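Local coordinates for nitroreductase family protein (Clostridium novyi, PDB 3G14) that probably acts as an oxidoreductase of the nitroreductase family, whose members typically use a flavin cofactor to reduce their substrates, at residues L28-M33 against T116-G121; F48-S53 against E171-D176; V83-P88 against D141-V146. All blocks are in the same frame, centred on the assembly; numbering follows the deposited sequence.

Interaction 1 (L28-M33 against T116-G121); sequences LKIIDM and TDEGYG. With ACT (acetate ion), chain G.
Lys29 NZ and Glu118 OE1, 3.3 Å apart, form a salt bridge whose hydrogen bond is weak, the two side chains crossing at about a right angle. The ammonium has a shorter bond to an acetate ion, 2.8 Å from NZ to OXT, so a molecule probably taken up from the crystallisation liquor shares the lysine with the glutamate. Glu118 OE2 also lies 2.7 Å from acetate OXT, a separation at which one of the two acids is probably protonated. Below the charged tips, Ile30 and Glu118 run antiparallel alongside each other, Ile30 CG1 3.8 Å from Glu118 CG, and Ile30 CD1 touches the ring edge of Tyr120 at CD2, 4.0 Å away. The selenomethionine Met33 brings its terminal methyl CE to 3.5 Å from Glu118 OE2. The contact thus sets the flank of helix 24-35 against the C-terminal end of helix 99-117, which closes in a Schellman motif: Gly119 has positive phi (89°), with two bonds back into the last turn, one of them Gly119 N to Thr116 O at 3.1 Å. Glu118 folds back at chi2 (-59°), which turns CD out of the extended path. Further out, Asp23 N bonds the Tyr120 hydroxyl, while His110 on helix 99-117 bonds the carbonyl of Met33. Tyr5 of the second subunit packs on Lys29 and Met33.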
loop_
_atom_site.group_PDB
_atom_site.type_symbol
_atom_site.label_atom_id
_atom_site.label_comp_id
_atom_site.label_asym_id
_atom_site.label_seq_id
_atom_site.Cartn_x
_atom_site.Cartn_y
_atom_site.Cartn_z
ATOM N N LEU B 28 -11.745 8.236 12.938
ATOM C CA LEU B 28 -10.475 8.328 13.611
ATOM C C LEU B 28 -9.802 6.942 13.735
ATOM O O LEU B 28 -8.583 6.871 13.720
ATOM C CB LEU B 28 -10.584 9.081 14.926
ATOM C CG LEU B 28 -10.997 10.561 14.788
ATOM C CD1 LEU B 28 -11.215 11.154 16.163
ATOM C CD2 LEU B 28 -9.972 11.406 14.000
ATOM N N LYS B 29 -10.591 5.865 13.800
ATOM C CA LYS B 29 -10.050 4.482 13.771
ATOM C C LYS B 29 -9.391 4.158 12.413
ATOM O O LYS B 29 -8.328 3.565 12.368
ATOM C CB LYS B 29 -11.125 3.433 14.085
ATOM C CG LYS B 29 -11.481 3.324 15.564
ATOM C CD LYS B 29 -12.334 2.055 15.862
ATOM C CE LYS B 29 -13.832 2.310 15.679
ATOM N NZ LYS B 29 -14.662 1.056 15.590
ATOM N N ILE B 30 -10.020 4.582 11.319
ATOM C CA ILE B 30 -9.433 4.457 9.963
ATOM C C ILE B 30 -8.072 5.187 9.901
ATOM O O ILE B 30 -7.049 4.641 9.423
ATOM C CB ILE B 30 -10.453 4.981 8.915
ATOM C CG1 ILE B 30 -11.716 4.096 8.945
ATOM C CG2 ILE B 30 -9.841 5.036 7.511
ATOM C CD1 ILE B 30 -12.942 4.729 8.256
ATOM N N ILE B 31 -8.033 6.432 10.398
ATOM C CA ILE B 31 -6.780 7.171 10.375
ATOM C C ILE B 31 -5.709 6.483 11.249
ATOM O O ILE B 31 -4.526 6.425 10.897
ATOM C CB ILE B 31 -6.952 8.668 10.764
ATOM C CG1 ILE B 31 -7.966 9.373 9.830
ATOM C CG2 ILE B 31 -5.582 9.397 10.662
ATOM C CD1 ILE B 31 -7.647 9.346 8.291
ATOM N N ASP B 32 -6.110 5.995 12.422
ATOM C CA ASP B 32 -5.228 5.215 13.274
ATOM C C ASP B 32 -4.625 3.999 12.556
ATOM O O ASP B 32 -3.439 3.727 12.682
ATOM C CB ASP B 32 -5.972 4.739 14.516
ATOM C CG ASP B 32 -5.068 4.028 15.477
ATOM O OD1 ASP B 32 -4.147 4.672 16.026
ATOM O OD2 ASP B 32 -5.272 2.825 15.662
HETATM N N MSE B 33 -5.436 3.302 11.774
HETATM C CA MSE B 33 -4.903 2.205 10.961
HETATM C C MSE B 33 -3.805 2.692 10.018
HETATM O O MSE B 33 -2.789 2.052 9.901
HETATM C CB MSE B 33 -6.032 1.465 10.263
HETATM C CG MSE B 33 -6.911 0.751 11.348
HETATM SE SE MSE B 33 -8.341 -0.269 10.555
HETATM C CE MSE B 33 -9.804 0.407 11.654
ATOM N N THR B 116 -13.446 -0.069 4.593
ATOM C CA THR B 116 -14.215 -1.276 4.332
ATOM C C THR B 116 -14.627 -1.987 5.634
ATOM O O THR B 116 -15.796 -2.341 5.824
ATOM C CB THR B 116 -13.421 -2.258 3.458
ATOM O OG1 THR B 116 -12.959 -1.590 2.270
ATOM C CG2 THR B 116 -14.286 -3.476 3.117
ATOM N N ASP B 117 -13.654 -2.184 6.522
ATOM C CA ASP B 117 -13.880 -2.724 7.877
ATOM C C ASP B 117 -14.948 -1.976 8.677
ATOM O O ASP B 117 -15.674 -2.604 9.456
ATOM C CB ASP B 117 -12.521 -2.733 8.621
ATOM C CG ASP B 117 -12.610 -3.228 10.033
ATOM O OD1 ASP B 117 -12.957 -4.397 10.231
ATOM O OD2 ASP B 117 -12.329 -2.432 10.950
ATOM N N GLU B 118 -15.009 -0.654 8.525
ATOM C CA GLU B 118 -15.964 0.203 9.255
ATOM C C GLU B 118 -17.294 0.392 8.508
ATOM O O GLU B 118 -18.178 1.104 8.983
ATOM C CB GLU B 118 -15.333 1.574 9.572
ATOM C CG GLU B 118 -14.064 1.551 10.442
ATOM C CD GLU B 118 -14.224 0.920 11.806
ATOM O OE1 GLU B 118 -15.348 0.886 12.322
ATOM O OE2 GLU B 118 -13.186 0.485 12.368
ATOM N N GLY B 119 -17.444 -0.268 7.359
ATOM C CA GLY B 119 -18.708 -0.291 6.639
ATOM C C GLY B 119 -18.856 0.843 5.656
ATOM O O GLY B 119 -19.986 1.203 5.272
ATOM N N TYR B 120 -17.709 1.394 5.248
ATOM C CA TYR B 120 -17.642 2.498 4.303
ATOM C C TYR B 120 -16.997 2.086 2.981
ATOM O O TYR B 120 -16.053 1.313 2.950
ATOM C CB TYR B 120 -16.879 3.688 4.915
ATOM C CG TYR B 120 -17.533 4.288 6.151
ATOM C CD1 TYR B 120 -18.876 4.644 6.151
ATOM C CD2 TYR B 120 -16.784 4.521 7.302
ATOM C CE1 TYR B 120 -19.470 5.192 7.290
ATOM C CE2 TYR B 120 -17.360 5.074 8.450
ATOM C CZ TYR B 120 -18.706 5.403 8.440
ATOM O OH TYR B 120 -19.271 5.952 9.569
ATOM N N GLY B 121 -17.521 2.640 1.897
ATOM C CA GLY B 121 -16.949 2.520 0.570
ATOM C C GLY B 121 -15.846 3.558 0.313
ATOM O O GLY B 121 -15.846 4.637 0.881
HETATM C C ACT G . -13.064 -2.351 14.655
HETATM O O ACT G . -13.043 -2.981 13.579
HETATM O OXT ACT G . -13.337 -1.142 14.553
HETATM C CH3 ACT G . -12.755 -2.976 15.984
#

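Interaction 2 (F48-S53 against E171-D176); sequences FIVVES and EYLYID
Tyr174 presents its ring edge to Ile49, whose CG1 lies near the ring plane, and the same ring meets Trp178 edge-to-face; Tyr172 O comes to the Phe48 ring obliquely, 3.9 Å from CD2. These residues belong to two adjacent parallel strands, 46-51 and 173-175, the latter outermost on that side within the chain, whose short axes run 29° apart in the mixed sheet of the nitroreductase fold. Four backbone bonds set the register, the last of them Asp176 N to Val50 O at 2.9 Å. On the sheet face bearing Phe48, Val50, Leu173 and Ile175, Val50 CG2 touches Leu173 CD1 at 3.7 Å, and helix 24-35 packs on Phe48 and Leu173. In Ile175 CG1 stands anti to the backbone N, and chi2 of 62° then brings CD1 to 3.3 Å from Val50 O and 3.7 Å from Glu52 CG. Past the last bridge, the Asp176 carboxylate takes over from the backbone and binds the start of the turn into helix 54-63. Glu52 N meets Asp176 OD1 nearly along the C-O axis at 2.8 Å. Ser53 N, at the helix N-cap residue, approaches the same Asp176 OD1 on the syn side at 3.1 Å, 31° out of the carboxylate plane.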
loop_
_atom_site.group_PDB
_atom_site.type_symbol
_atom_site.label_atom_id
_atom_site.label_comp_id
_atom_site.label_asym_id
_atom_site.label_seq_id
_atom_site.Cartn_x
_atom_site.Cartn_y
_atom_site.Cartn_z
ATOM N N PHE B 48 -2.853 13.571 5.842
ATOM C CA PHE B 48 -4.185 13.401 5.248
ATOM C C PHE B 48 -4.998 14.654 5.486
ATOM O O PHE B 48 -5.016 15.195 6.618
ATOM C CB PHE B 48 -4.887 12.170 5.873
ATOM C CG PHE B 48 -4.118 10.926 5.642
ATOM C CD1 PHE B 48 -4.139 10.320 4.376
ATOM C CD2 PHE B 48 -3.316 10.380 6.649
ATOM C CE1 PHE B 48 -3.373 9.194 4.096
ATOM C CE2 PHE B 48 -2.549 9.221 6.381
ATOM C CZ PHE B 48 -2.585 8.630 5.108
ATOM N N ILE B 49 -5.668 15.114 4.436
ATOM C CA ILE B 49 -6.680 16.175 4.584
ATOM C C ILE B 49 -8.045 15.513 4.416
ATOM O O ILE B 49 -8.314 14.842 3.391
ATOM C CB ILE B 49 -6.526 17.282 3.546
ATOM C CG1 ILE B 49 -5.086 17.803 3.506
ATOM C CG2 ILE B 49 -7.561 18.406 3.768
ATOM C CD1 ILE B 49 -4.831 18.792 2.299
ATOM N N VAL B 50 -8.881 15.661 5.442
ATOM C CA VAL B 50 -10.294 15.281 5.364
ATOM C C VAL B 50 -11.041 16.450 4.726
ATOM O O VAL B 50 -11.046 17.551 5.253
ATOM C CB VAL B 50 -10.899 14.937 6.753
ATOM C CG1 VAL B 50 -12.449 14.719 6.679
ATOM C CG2 VAL B 50 -10.211 13.719 7.356
ATOM N N VAL B 51 -11.641 16.226 3.572
ATOM C CA VAL B 51 -12.374 17.316 2.901
ATOM C C VAL B 51 -13.885 17.122 3.067
ATOM O O VAL B 51 -14.466 16.152 2.500
ATOM C CB VAL B 51 -12.030 17.431 1.400
ATOM C CG1 VAL B 51 -12.862 18.556 0.765
ATOM C CG2 VAL B 51 -10.509 17.586 1.196
ATOM N N GLU B 52 -14.513 18.046 3.813
ATOM C CA GLU B 52 -15.967 18.016 4.075
ATOM C C GLU B 52 -16.736 19.128 3.377
ATOM O O GLU B 52 -17.941 18.988 3.171
ATOM C CB GLU B 52 -16.291 18.087 5.578
ATOM C CG GLU B 52 -15.795 16.874 6.365
ATOM C CD GLU B 52 -16.324 16.780 7.808
ATOM O OE1 GLU B 52 -17.214 17.561 8.219
ATOM O OE2 GLU B 52 -15.837 15.880 8.529
ATOM N N SER B 53 -16.069 20.249 3.099
ATOM C CA SER B 53 -16.732 21.407 2.478
ATOM C C SER B 53 -17.198 21.065 1.081
ATOM O O SER B 53 -16.387 20.638 0.252
ATOM C CB SER B 53 -15.755 22.570 2.390
ATOM O OG SER B 53 -16.250 23.601 1.556
ATOM N N GLU B 171 -1.093 15.564 14.471
ATOM C CA GLU B 171 -0.058 16.175 13.596
ATOM C C GLU B 171 -0.181 15.777 12.103
ATOM O O GLU B 171 0.526 16.317 11.253
ATOM C CB GLU B 171 1.342 15.742 14.044
ATOM N N TYR B 172 -1.048 14.824 11.802
ATOM C CA TYR B 172 -1.067 14.195 10.470
ATOM C C TYR B 172 -2.439 14.224 9.808
ATOM O O TYR B 172 -2.609 13.622 8.764
ATOM C CB TYR B 172 -0.571 12.750 10.553
ATOM C CG TYR B 172 0.853 12.617 11.027
ATOM C CD1 TYR B 172 1.917 12.672 10.129
ATOM C CD2 TYR B 172 1.140 12.430 12.386
ATOM C CE1 TYR B 172 3.245 12.552 10.571
ATOM C CE2 TYR B 172 2.464 12.294 12.837
ATOM C CZ TYR B 172 3.508 12.378 11.918
ATOM O OH TYR B 172 4.804 12.263 12.353
ATOM N N LEU B 173 -3.388 14.938 10.417
ATOM C CA LEU B 173 -4.781 14.977 9.972
ATOM C C LEU B 173 -5.339 16.402 10.016
ATOM O O LEU B 173 -5.425 17.041 11.082
ATOM C CB LEU B 173 -5.624 14.094 10.849
ATOM C CG LEU B 173 -7.064 13.827 10.410
ATOM C CD1 LEU B 173 -7.101 12.982 9.171
ATOM C CD2 LEU B 173 -7.703 13.123 11.633
ATOM N N TYR B 174 -5.726 16.875 8.845
ATOM C CA TYR B 174 -6.237 18.200 8.632
ATOM C C TYR B 174 -7.691 18.154 8.190
ATOM O O TYR B 174 -8.184 17.109 7.707
ATOM C CB TYR B 174 -5.382 18.918 7.585
ATOM C CG TYR B 174 -3.920 19.104 7.952
ATOM C CD1 TYR B 174 -3.542 19.525 9.241
ATOM C CD2 TYR B 174 -2.903 18.878 7.006
ATOM C CE1 TYR B 174 -2.188 19.731 9.572
ATOM C CE2 TYR B 174 -1.552 19.082 7.329
ATOM C CZ TYR B 174 -1.203 19.519 8.597
ATOM O OH TYR B 174 0.132 19.693 8.902
ATOM N N ILE B 175 -8.376 19.287 8.326
ATOM C CA ILE B 175 -9.766 19.443 7.847
ATOM C C ILE B 175 -9.810 20.600 6.862
ATOM O O ILE B 175 -9.471 21.741 7.227
ATOM C CB ILE B 175 -10.795 19.647 9.016
ATOM C CG1 ILE B 175 -12.229 19.829 8.511
ATOM C CG2 ILE B 175 -10.397 20.836 9.935
ATOM C CD1 ILE B 175 -12.835 18.684 7.757
ATOM N N ASP B 176 -10.188 20.265 5.627
ATOM C CA ASP B 176 -10.470 21.183 4.497
ATOM C C ASP B 176 -9.247 21.914 3.918
ATOM O O ASP B 176 -9.215 22.229 2.717
ATOM C CB ASP B 176 -11.576 22.203 4.842
ATOM C CG ASP B 176 -12.971 21.578 4.921
ATOM O OD1 ASP B 176 -13.204 20.517 4.298
ATOM O OD2 ASP B 176 -13.827 22.162 5.602
#

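Interaction 3 (V83-P88 against D141-V146); sequences VAVANP and DNLRVV
Val83 reaches Val145 through one methyl each, CG1 to CG1 at 3.7 Å, the two side chains crossing obliquely. The methyl contact belongs to an antiparallel pairing between strand 80-86, inside the mixed sheet of the nitroreductase fold, and strand 144-151, the outermost strand on that side within the chain. The short axes make 137°, a twisted antiparallel pair; the register is given by Val85 with Val145, a non-hydrogen-bonded pair, and Ala86 with Arg144, a hydrogen-bonded one. Ala84 contributes its carbonyl, which accepts Val146 N at 2.9 Å. Val85 has CG1 anti to its backbone N (chi1 -179°), and that methyl lies 3.9 Å from Leu143 CB, the side chains crossing at about a right angle. Ala86 exchanges two backbone bonds with Arg144, N to O and O to N, both 2.8 Å. Its CB sits against Val146 CG2 on the face that also carries Arg144, where Tyr100 and Thr104 of helix 99-117 cover the alanine. Asn87, just past the strand, is the N-cap of the following helix through OD1, which accepts from Glu89 N, while its CB touches Leu143 CD2 at 3.7 Å. Pro88 CG presses on Arg144 CG at 3.4 Å, a tight contact with the side chains at about a right angle. Beyond it the arginine chain bends at chi2 and chi3, and NE forms a salt bridge with Glu130; Ser95 of the second subunit packs on the same side chain. One water joins the two segment ends: it donates to Asn87 OD1 at 2.7 Å and to Asn142 O, and accepts from Asn142 ND2 at 3.0 Å.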
loop_
_atom_site.group_PDB
_atom_site.type_symbol
_atom_site.label_atom_id
_atom_site.label_comp_id
_atom_site.label_asym_id
_atom_site.label_seq_id
_atom_site.Cartn_x
_atom_site.Cartn_y
_atom_site.Cartn_z
ATOM N N VAL B 83 -7.680 13.060 1.261
ATOM C CA VAL B 83 -6.596 13.346 0.304
ATOM C C VAL B 83 -5.220 13.065 0.960
ATOM O O VAL B 83 -4.950 13.574 2.073
ATOM C CB VAL B 83 -6.631 14.843 -0.110
ATOM C CG1 VAL B 83 -5.536 15.170 -1.113
ATOM C CG2 VAL B 83 -7.997 15.232 -0.693
ATOM N N ALA B 84 -4.389 12.271 0.286
ATOM C CA ALA B 84 -3.088 11.892 0.817
ATOM C C ALA B 84 -2.017 12.771 0.169
ATOM O O ALA B 84 -1.847 12.733 -1.038
ATOM C CB ALA B 84 -2.817 10.403 0.605
ATOM N N VAL B 85 -1.284 13.534 0.998
ATOM C CA VAL B 85 -0.302 14.517 0.558
ATOM C C VAL B 85 1.075 14.134 1.132
ATOM O O VAL B 85 1.221 13.865 2.320
ATOM C CB VAL B 85 -0.702 15.934 1.039
ATOM C CG1 VAL B 85 0.326 17.043 0.568
ATOM C CG2 VAL B 85 -2.148 16.278 0.582
ATOM N N ALA B 86 2.088 14.105 0.294
ATOM C CA ALA B 86 3.439 13.695 0.721
ATOM C C ALA B 86 4.532 14.690 0.423
ATOM O O ALA B 86 4.427 15.552 -0.489
ATOM C CB ALA B 86 3.806 12.355 0.128
ATOM N N ASN B 87 5.601 14.548 1.206
ATOM C CA ASN B 87 6.802 15.315 1.045
ATOM C C ASN B 87 7.902 14.436 0.465
ATOM O O ASN B 87 8.493 13.623 1.203
ATOM C CB ASN B 87 7.270 15.848 2.379
ATOM C CG ASN B 87 8.480 16.779 2.258
ATOM O OD1 ASN B 87 9.052 17.011 1.188
ATOM N ND2 ASN B 87 8.848 17.349 3.380
ATOM N N PRO B 88 8.204 14.605 -0.834
ATOM C CA PRO B 88 9.233 13.779 -1.501
ATOM C C PRO B 88 10.622 13.935 -0.919
ATOM O O PRO B 88 11.426 13.032 -1.056
ATOM C CB PRO B 88 9.215 14.292 -2.941
ATOM C CG PRO B 88 7.919 14.912 -3.107
ATOM C CD PRO B 88 7.629 15.566 -1.788
ATOM N N ASP B 141 3.353 24.126 -2.757
ATOM C CA ASP B 141 3.648 23.573 -4.077
ATOM C C ASP B 141 4.856 22.632 -4.105
ATOM O O ASP B 141 5.043 21.928 -5.088
ATOM C CB ASP B 141 3.849 24.699 -5.099
ATOM C CG ASP B 141 3.379 24.327 -6.510
ATOM O OD1 ASP B 141 2.722 23.257 -6.741
ATOM O OD2 ASP B 141 3.661 25.147 -7.406
ATOM N N ASN B 142 5.648 22.597 -3.039
ATOM C CA ASN B 142 6.750 21.613 -2.923
ATOM C C ASN B 142 6.278 20.213 -2.463
ATOM O O ASN B 142 7.067 19.299 -2.398
ATOM C CB ASN B 142 7.872 22.133 -2.003
ATOM C CG ASN B 142 7.389 22.368 -0.559
ATOM O OD1 ASN B 142 6.359 22.967 -0.340
ATOM N ND2 ASN B 142 8.094 21.811 0.401
ATOM N N LEU B 143 5.011 20.057 -2.120
ATOM C CA LEU B 143 4.480 18.759 -1.752
ATOM C C LEU B 143 3.762 18.121 -2.935
ATOM O O LEU B 143 3.536 18.780 -3.943
ATOM C CB LEU B 143 3.533 18.922 -0.572
ATOM C CG LEU B 143 4.194 19.569 0.659
ATOM C CD1 LEU B 143 3.154 19.858 1.745
ATOM C CD2 LEU B 143 5.299 18.699 1.222
ATOM N N ARG B 144 3.395 16.841 -2.798
ATOM C CA ARG B 144 2.760 16.076 -3.871
ATOM C C ARG B 144 1.431 15.536 -3.377
ATOM O O ARG B 144 1.355 15.041 -2.256
ATOM C CB ARG B 144 3.659 14.926 -4.361
ATOM C CG ARG B 144 5.028 15.390 -4.905
ATOM C CD ARG B 144 4.928 16.330 -6.107
ATOM N NE ARG B 144 4.055 15.803 -7.167
ATOM C CZ ARG B 144 4.397 14.884 -8.071
ATOM N NH1 ARG B 144 5.609 14.360 -8.098
ATOM N NH2 ARG B 144 3.507 14.494 -8.973
ATOM N N VAL B 145 0.392 15.672 -4.200
ATOM C CA VAL B 145 -0.894 15.004 -3.954
ATOM C C VAL B 145 -0.800 13.597 -4.557
ATOM O O VAL B 145 -0.777 13.427 -5.773
ATOM C CB VAL B 145 -2.121 15.815 -4.492
ATOM C CG1 VAL B 145 -3.458 15.097 -4.146
ATOM C CG2 VAL B 145 -2.068 17.285 -3.955
ATOM N N VAL B 146 -0.748 12.593 -3.702
ATOM C CA VAL B 146 -0.543 11.219 -4.168
ATOM C C VAL B 146 -1.828 10.565 -4.710
ATOM O O VAL B 146 -1.845 10.004 -5.809
ATOM C CB VAL B 146 0.140 10.360 -3.064
ATOM C CG1 VAL B 146 0.323 8.870 -3.500
ATOM C CG2 VAL B 146 1.495 10.964 -2.599
HETATM O O HOH W 1 9.474 19.268 -0.180
#

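In the fold
From the N terminus, helix 24-35 comes first and is met by residues 116-121, so interaction 1 closes a loop with 82 residues between its segments. Strand 46-51 follows inside that loop but finds its partner at 173-175, so interactions 1 and 2 cross; strand 80-86 likewise pairs beyond it, at 144-151, and interaction 3 crosses interaction 1 while nesting inside the loop closed by interaction 2. Interactions 2 and 3 share one sheet through the neighbouring strands 46-51 and 80-86, with Ile49 O 2.8 Å from Val83 N. Interaction 1 joins the helices packed beside that sheet, touching interaction 2 through Leu28 and Ile31 on Leu173. Interactions 1 and 3, on opposite sides of the chain's centre, both reach the second subunit.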